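Ribose-phosphate pyrophosphokinase (Mycobacterium smegmatis, PDB 5MP7) catalyses the transfer of the pyrophosphoryl group of ATP to the 1-hydroxyl of ribose 5-phosphate, giving phosphoribosyl pyrophosphate (PRPP) and AMP. Local coordinates at the interface of chains A and B. Numbering follows the deposited sequence. Chains: chain A/B, Ribose-phosphate pyrophosphokinase.

Contacts 1 and 2 belong to one two-fold interface; the centres of their C-alpha atoms are about 15 Å apart. Helix 71-87 serves both: A:Met76 and A:Leu79 in contact 1, A:Ile80, A:Asp83 and A:Ala84 in contact 2. The contact 2 segment leads into helix 116-127, which carries B:Leu123 and B:Thr126 of contact 1, joining the two through both chains. Contact 1 sits on the symmetry axis; contact 2 lies off it and has a twin. Predicted active-site A:Lys202 is about 33 Å from the centre of contact 1 and 44 Å from that of contact 2. Both lie away from it and probably act mainly in assembly.

Contact 1: the interface of chains A and B. Residues chain A 76, 79, 123, 126; chain B 76, 79, 123, 126.
This is a homodimeric helix-to-helix interface on a two-fold axis, and it joins two subunits of the PRPP synthetase hexamer. Helix 116-127 brings A:Leu123 and A:Thr126, and helix 71-87 brings A:Met76 and A:Leu79; chain B supplies the same four. At the centre A:Leu123 and B:Leu123 cross at about a right angle. The CD2 methyl of each lies alongside that of the other, CD2 of A:Leu123 being 3.8 Å from CD2 of B:Leu123. Each CD2 also reaches the CB of the opposite leucine. With CG beside the backbone N (chi1 -57° in A:Leu123) and the second torsion extended, the two methyls are directed to different partners. CD2 makes the self-contact, while CD1 turns towards the partner's helix 71-87. There CD1 of B:Leu123 meets CD1 of A:Leu79 at 4.1 Å, the two side chains crossing obliquely. The A:Met76 chain is folded at every torsion, and its terminal CE is 4.3 Å from CD1 of B:Leu123. A:Met76 and A:Leu79 thus meet the same CD1 branch of B:Leu123 from neighbouring directions. A:Leu123 hides 53 Å² against chain B.

Beside this apolar core A:Thr126 and B:Thr126 pass each other in opposite directions. Their hydroxyls form a hydrogen bond across the axis, with OG1 of A:Thr126 2.8 Å from OG1 of B:Thr126. The donor cannot be told from the coordinates. In both chains OG1 is anti to the carbonyl carbon (chi1 -60°) and CG2 anti to the backbone N, which turns each hydroxyl to the other. Each OG1 also lies 3.5 Å from the partner's CG2 methyl, with A:Thr126 OG1 facing B:Thr126 CG2. The leucine core and threonine pair help hold the two subunits together within the hexamer.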
ATOM      1  N   MET A  76      -4.634 -40.461  30.581  1.00 26.49           N
ATOM      2  CA  MET A  76      -3.231 -40.055  30.324  1.00 27.67           C
ATOM      3  C   MET A  76      -2.555 -39.455  31.549  1.00 26.18           C
ATOM      4  O   MET A  76      -1.420 -39.759  31.794  1.00 24.37           O
ATOM      5  CB  MET A  76      -3.120 -39.060  29.199  1.00 30.98           C
ATOM      6  CG  MET A  76      -3.408 -39.670  27.833  1.00 39.22           C
ATOM      7  SD  MET A  76      -2.374 -41.074  27.353  1.00 47.54           S
ATOM      8  CE  MET A  76      -0.735 -40.481  27.798  1.00 41.47           C
ATOM      9  N   LEU A  79      -1.519 -42.411  33.702  1.00 24.58           N
ATOM     10  CA  LEU A  79      -0.366 -43.095  33.105  1.00 25.23           C
ATOM     11  C   LEU A  79       0.922 -42.304  33.248  1.00 23.88           C
ATOM     12  O   LEU A  79       1.965 -42.904  33.509  1.00 22.59           O
ATOM     13  CB  LEU A  79      -0.577 -43.384  31.616  1.00 27.05           C
ATOM     14  CG  LEU A  79      -1.725 -44.330  31.290  1.00 27.17           C
ATOM     15  CD1 LEU A  79      -2.002 -44.301  29.805  1.00 25.99           C
ATOM     16  CD2 LEU A  79      -1.431 -45.731  31.758  1.00 27.81           C
ATOM     17  N   LEU A 123      -1.839 -50.846  28.950  1.00 25.15           N
ATOM     18  CA  LEU A 123      -1.203 -49.563  29.100  1.00 23.94           C
ATOM     19  C   LEU A 123      -0.809 -49.270  30.555  1.00 22.31           C
ATOM     20  O   LEU A 123       0.262 -48.762  30.794  1.00 22.06           O
ATOM     21  CB  LEU A 123      -2.126 -48.454  28.595  1.00 25.20           C
ATOM     22  CG  LEU A 123      -2.636 -48.492  27.168  1.00 23.27           C
ATOM     23  CD1 LEU A 123      -3.410 -47.230  26.916  1.00 23.66           C
ATOM     24  CD2 LEU A 123      -1.555 -48.686  26.133  1.00 24.21           C
ATOM     25  N   THR A 126       2.319 -51.400  31.189  1.00 23.41           N
ATOM     26  CA  THR A 126       3.442 -50.810  30.531  1.00 25.09           C
ATOM     27  C   THR A 126       3.953 -49.525  31.244  1.00 26.72           C
ATOM     28  O   THR A 126       5.158 -49.292  31.327  1.00 27.05           O
ATOM     29  CB  THR A 126       3.037 -50.445  29.106  1.00 26.28           C
ATOM     30  OG1 THR A 126       2.630 -51.616  28.404  1.00 28.17           O
ATOM     31  CG2 THR A 126       4.181 -49.807  28.339  1.00 28.86           C
TER
ATOM     32  N   MET B  76      -5.407 -41.411  22.364  1.00 28.73           N
ATOM     33  CA  MET B  76      -6.183 -42.602  22.656  1.00 30.57           C
ATOM     34  C   MET B  76      -6.874 -43.127  21.413  1.00 31.55           C
ATOM     35  O   MET B  76      -6.969 -44.326  21.266  1.00 32.32           O
ATOM     36  CB  MET B  76      -7.227 -42.356  23.739  1.00 34.21           C
ATOM     37  CG  MET B  76      -6.647 -42.179  25.117  1.00 38.61           C
ATOM     38  SD  MET B  76      -5.629 -43.543  25.711  1.00 52.02           S
ATOM     39  CE  MET B  76      -6.689 -44.942  25.310  1.00 42.78           C
ATOM     40  N   LEU B  79      -4.315 -45.149  19.522  1.00 26.27           N
ATOM     41  CA  LEU B  79      -4.040 -46.400  20.226  1.00 25.79           C
ATOM     42  C   LEU B  79      -5.180 -47.408  20.075  1.00 28.66           C
ATOM     43  O   LEU B  79      -4.921 -48.598  19.898  1.00 29.26           O
ATOM     44  CB  LEU B  79      -3.784 -46.197  21.712  1.00 24.48           C
ATOM     45  CG  LEU B  79      -2.556 -45.367  22.020  1.00 25.43           C
ATOM     46  CD1 LEU B  79      -2.564 -45.026  23.500  1.00 29.24           C
ATOM     47  CD2 LEU B  79      -1.287 -46.076  21.688  1.00 27.46           C
ATOM     48  N   LEU B 123       3.564 -47.091  24.799  1.00 25.38           N
ATOM     49  CA  LEU B 123       2.156 -47.314  24.614  1.00 23.89           C
ATOM     50  C   LEU B 123       1.820 -47.690  23.155  1.00 23.59           C
ATOM     51  O   LEU B 123       1.012 -48.567  22.935  1.00 22.80           O
ATOM     52  CB  LEU B 123       1.364 -46.088  24.995  1.00 24.11           C
ATOM     53  CG  LEU B 123       1.498 -45.541  26.406  1.00 24.57           C
ATOM     54  CD1 LEU B 123       0.490 -44.395  26.561  1.00 24.41           C
ATOM     55  CD2 LEU B 123       1.333 -46.555  27.507  1.00 24.95           C
ATOM     56  N   THR B 126       2.911 -51.338  22.762  1.00 25.53           N
ATOM     57  CA  THR B 126       1.974 -52.221  23.440  1.00 24.45           C
ATOM     58  C   THR B 126       0.655 -52.342  22.690  1.00 25.90           C
ATOM     59  O   THR B 126       0.076 -53.424  22.631  1.00 29.31           O
ATOM     60  CB  THR B 126       1.690 -51.650  24.833  1.00 28.94           C
ATOM     61  OG1 THR B 126       2.917 -51.560  25.583  1.00 30.86           O
ATOM     62  CG2 THR B 126       0.709 -52.493  25.615  1.00 29.47           C
TER

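Contact 2: the interface of chains A and B. Residues chain A 50-52, 80, 83-84; chain B 112-115.
A:Asp83 and B:Ile115 join helix 71-87 of one class I PRPP synthetase subunit to a loop of the other. Segment 112-115 of chain B, just before helix 116-127, also runs along strand 48-52 of chain A.

Backbone and carboxylate hydrogen bonds hold both ends of this segment. B:Arg112 is poorly ordered. The amide N of A:Phe52 donates to its carbonyl O, A:Phe52 N to B:Arg112 O being 3.2 Å. This bond is nearly straight, 175° at the hydrogen. NH1 of B:Arg112 makes a weak bond to A:Phe52 O, which lies at the edge of the guanidinium plane. At the other end B:Ile115 N donates to the carboxylate OD1 of A:Asp83 at 2.9 Å. The donor comes from the syn side, 31° out of the carboxylate plane. CG of A:Asp83 points away from its backbone N (chi1 176°), which carries the carboxylate out to the loop.

Water 1 bridges the two chains. It lies 2.8 Å from A:Ala84 O and also contacts the carbonyl O of poorly ordered B:Glu113.

Apolar packing centres on B:Pro114, which hides 62 Å² against chain A. Its ring lies between the strand and the helix. CG touches the CG2 branch methyl of A:Ile80 at 3.6 Å. Its CB is 3.9 Å from A:Ala84 CB, and CD faces the carbonyl O of A:Val50. The A:Asp83 side chain crosses the proline at about a right angle. The aliphatic CG atoms of A:Arg51 and the poorly ordered B:Glu113 touch at 3.8 Å, their charged ends apart.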
ATOM      1  N   VAL A  50       3.494 -33.008  34.804  1.00 37.20           N
ATOM      2  CA  VAL A  50       3.387 -33.559  36.143  1.00 33.09           C
ATOM      3  C   VAL A  50       4.729 -33.443  36.797  1.00 31.72           C
ATOM      4  O   VAL A  50       5.713 -33.799  36.197  1.00 35.05           O
ATOM      5  CB  VAL A  50       2.886 -35.032  36.081  1.00 36.66           C
ATOM      6  CG1 VAL A  50       3.405 -35.894  37.227  1.00 37.71           C
ATOM      7  CG2 VAL A  50       1.352 -35.072  36.108  1.00 39.71           C
ATOM      8  N   ARG A  51       4.780 -33.000  38.047  1.00 30.71           N
ATOM      9  CA  ARG A  51       6.016 -33.041  38.813  1.00 34.82           C
ATOM     10  C   ARG A  51       5.748 -33.260  40.283  1.00 32.14           C
ATOM     11  O   ARG A  51       4.906 -32.607  40.845  1.00 30.86           O
ATOM     12  CB  ARG A  51       6.786 -31.749  38.634  1.00 38.96           C
ATOM     13  CG  ARG A  51       8.181 -31.812  39.244  1.00 47.12           C
ATOM     14  CD  ARG A  51       8.915 -30.491  39.047  1.00 51.68           C
ATOM     15  NE  ARG A  51       8.109 -29.414  39.607  1.00 52.74           N
ATOM     16  CZ  ARG A  51       7.992 -28.186  39.123  1.00 55.81           C
ATOM     17  NH1 ARG A  51       8.660 -27.797  38.033  1.00 60.41           N
ATOM     18  NH2 ARG A  51       7.188 -27.334  39.748  1.00 55.50           N
ATOM     19  N   PHE A  52       6.467 -34.186  40.901  1.00 35.26           N
ATOM     20  CA  PHE A  52       6.267 -34.445  42.320  1.00 38.64           C
ATOM     21  C   PHE A  52       7.124 -33.488  43.119  1.00 40.45           C
ATOM     22  O   PHE A  52       8.285 -33.289  42.808  1.00 33.58           O
ATOM     23  CB  PHE A  52       6.563 -35.883  42.687  1.00 38.30           C
ATOM     24  CG  PHE A  52       5.666 -36.853  41.991  1.00 42.50           C
ATOM     25  CD1 PHE A  52       4.288 -36.751  42.110  1.00 40.61           C
ATOM     26  CD2 PHE A  52       6.199 -37.879  41.214  1.00 45.85           C
ATOM     27  CE1 PHE A  52       3.461 -37.640  41.464  1.00 41.71           C
ATOM     28  CE2 PHE A  52       5.368 -38.774  40.565  1.00 42.60           C
ATOM     29  CZ  PHE A  52       4.002 -38.646  40.675  1.00 42.09           C
ATOM     30  N   ILE A  80       0.845 -40.987  33.086  1.00 22.89           N
ATOM     31  CA  ILE A  80       2.017 -40.108  33.243  1.00 24.57           C
ATOM     32  C   ILE A  80       2.542 -40.118  34.696  1.00 26.00           C
ATOM     33  O   ILE A  80       3.728 -40.220  34.908  1.00 23.83           O
ATOM     34  CB  ILE A  80       1.719 -38.703  32.741  1.00 24.26           C
ATOM     35  CG1 ILE A  80       1.703 -38.726  31.228  1.00 27.04           C
ATOM     36  CG2 ILE A  80       2.763 -37.700  33.155  1.00 25.17           C
ATOM     37  CD1 ILE A  80       0.913 -37.572  30.623  1.00 29.70           C
ATOM     38  N   ASP A  83       4.347 -43.463  35.246  1.00 26.50           N
ATOM     39  CA  ASP A  83       5.683 -43.355  34.621  1.00 26.95           C
ATOM     40  C   ASP A  83       6.656 -42.631  35.528  1.00 23.70           C
ATOM     41  O   ASP A  83       7.812 -43.028  35.682  1.00 20.72           O
ATOM     42  CB  ASP A  83       5.586 -42.642  33.236  1.00 30.96           C
ATOM     43  CG  ASP A  83       7.019 -42.389  32.498  1.00 37.67           C
ATOM     44  OD1 ASP A  83       7.820 -41.495  32.916  1.00 40.09           O
ATOM     45  OD2 ASP A  83       7.330 -43.036  31.455  1.00 43.75           O
ATOM     46  N   ALA A  84       6.211 -41.519  36.086  1.00 22.39           N
ATOM     47  CA  ALA A  84       7.069 -40.730  36.940  1.00 22.81           C
ATOM     48  C   ALA A  84       7.461 -41.469  38.216  1.00 23.13           C
ATOM     49  O   ALA A  84       8.593 -41.377  38.667  1.00 23.09           O
ATOM     50  CB  ALA A  84       6.404 -39.402  37.257  1.00 24.84           C
TER
ATOM     51  N   ARG B 112      11.366 -34.403  39.677  1.00 45.13           N
ATOM     52  CA  ARG B 112      10.925 -35.760  39.729  1.00 44.44           C
ATOM     53  C   ARG B 112       9.759 -35.874  38.758  1.00 43.05           C
ATOM     54  O   ARG B 112       8.592 -35.762  39.131  1.00 38.71           O
ATOM     55  CB  ARG B 112      10.419 -36.085  41.113  1.00 47.36           C
ATOM     56  CG  ARG B 112      11.467 -35.773  42.155  1.00 58.88           C
ATOM     57  CD  ARG B 112      11.236 -36.378  43.516  1.00 67.02           C
ATOM     58  NE  ARG B 112      12.116 -35.778  44.520  1.00 76.77           N
ATOM     59  CZ  ARG B 112      11.991 -34.560  45.055  1.00 75.56           C
ATOM     60  NH1 ARG B 112      10.998 -33.733  44.706  1.00 77.79           N
ATOM     61  NH2 ARG B 112      12.884 -34.167  45.951  1.00 71.67           N
ATOM     62  N   GLU B 113      10.096 -36.125  37.510  1.00 37.71           N
ATOM     63  CA  GLU B 113       9.206 -35.979  36.418  1.00 37.99           C
ATOM     64  C   GLU B 113       9.136 -37.281  35.639  1.00 37.80           C
ATOM     65  O   GLU B 113       9.985 -38.167  35.794  1.00 35.41           O
ATOM     66  CB  GLU B 113       9.754 -34.895  35.523  1.00 46.48           C
ATOM     67  CG  GLU B 113       9.631 -33.520  36.138  1.00 58.80           C
ATOM     68  CD  GLU B 113       9.656 -32.418  35.094  1.00 70.76           C
ATOM     69  OE1 GLU B 113       8.640 -32.263  34.439  1.00 87.15           O
ATOM     70  OE2 GLU B 113      10.634 -31.692  34.915  1.00 75.18           O
ATOM     71  N   PRO B 114       8.146 -37.393  34.765  1.00 32.78           N
ATOM     72  CA  PRO B 114       8.106 -38.484  33.806  1.00 32.17           C
ATOM     73  C   PRO B 114       8.931 -38.180  32.564  1.00 29.88           C
ATOM     74  O   PRO B 114       9.251 -37.022  32.274  1.00 28.23           O
ATOM     75  CB  PRO B 114       6.643 -38.507  33.426  1.00 33.95           C
ATOM     76  CG  PRO B 114       6.247 -37.059  33.481  1.00 33.43           C
ATOM     77  CD  PRO B 114       7.010 -36.475  34.606  1.00 32.83           C
ATOM     78  N   ILE B 115       9.239 -39.209  31.808  1.00 28.32           N
ATOM     79  CA  ILE B 115       9.717 -39.028  30.447  1.00 26.57           C
ATOM     80  C   ILE B 115       8.574 -39.425  29.550  1.00 25.23           C
ATOM     81  O   ILE B 115       8.491 -40.532  29.047  1.00 23.58           O
ATOM     82  CB  ILE B 115      10.998 -39.811  30.140  1.00 26.42           C
ATOM     83  CG1 ILE B 115      12.043 -39.471  31.195  1.00 26.78           C
ATOM     84  CG2 ILE B 115      11.524 -39.392  28.760  1.00 26.25           C
ATOM     85  CD1 ILE B 115      13.387 -40.143  31.045  1.00 28.30           C
TER
HETATM   86  O   HOH W   1      10.509 -39.514  37.885  1.00 35.15           O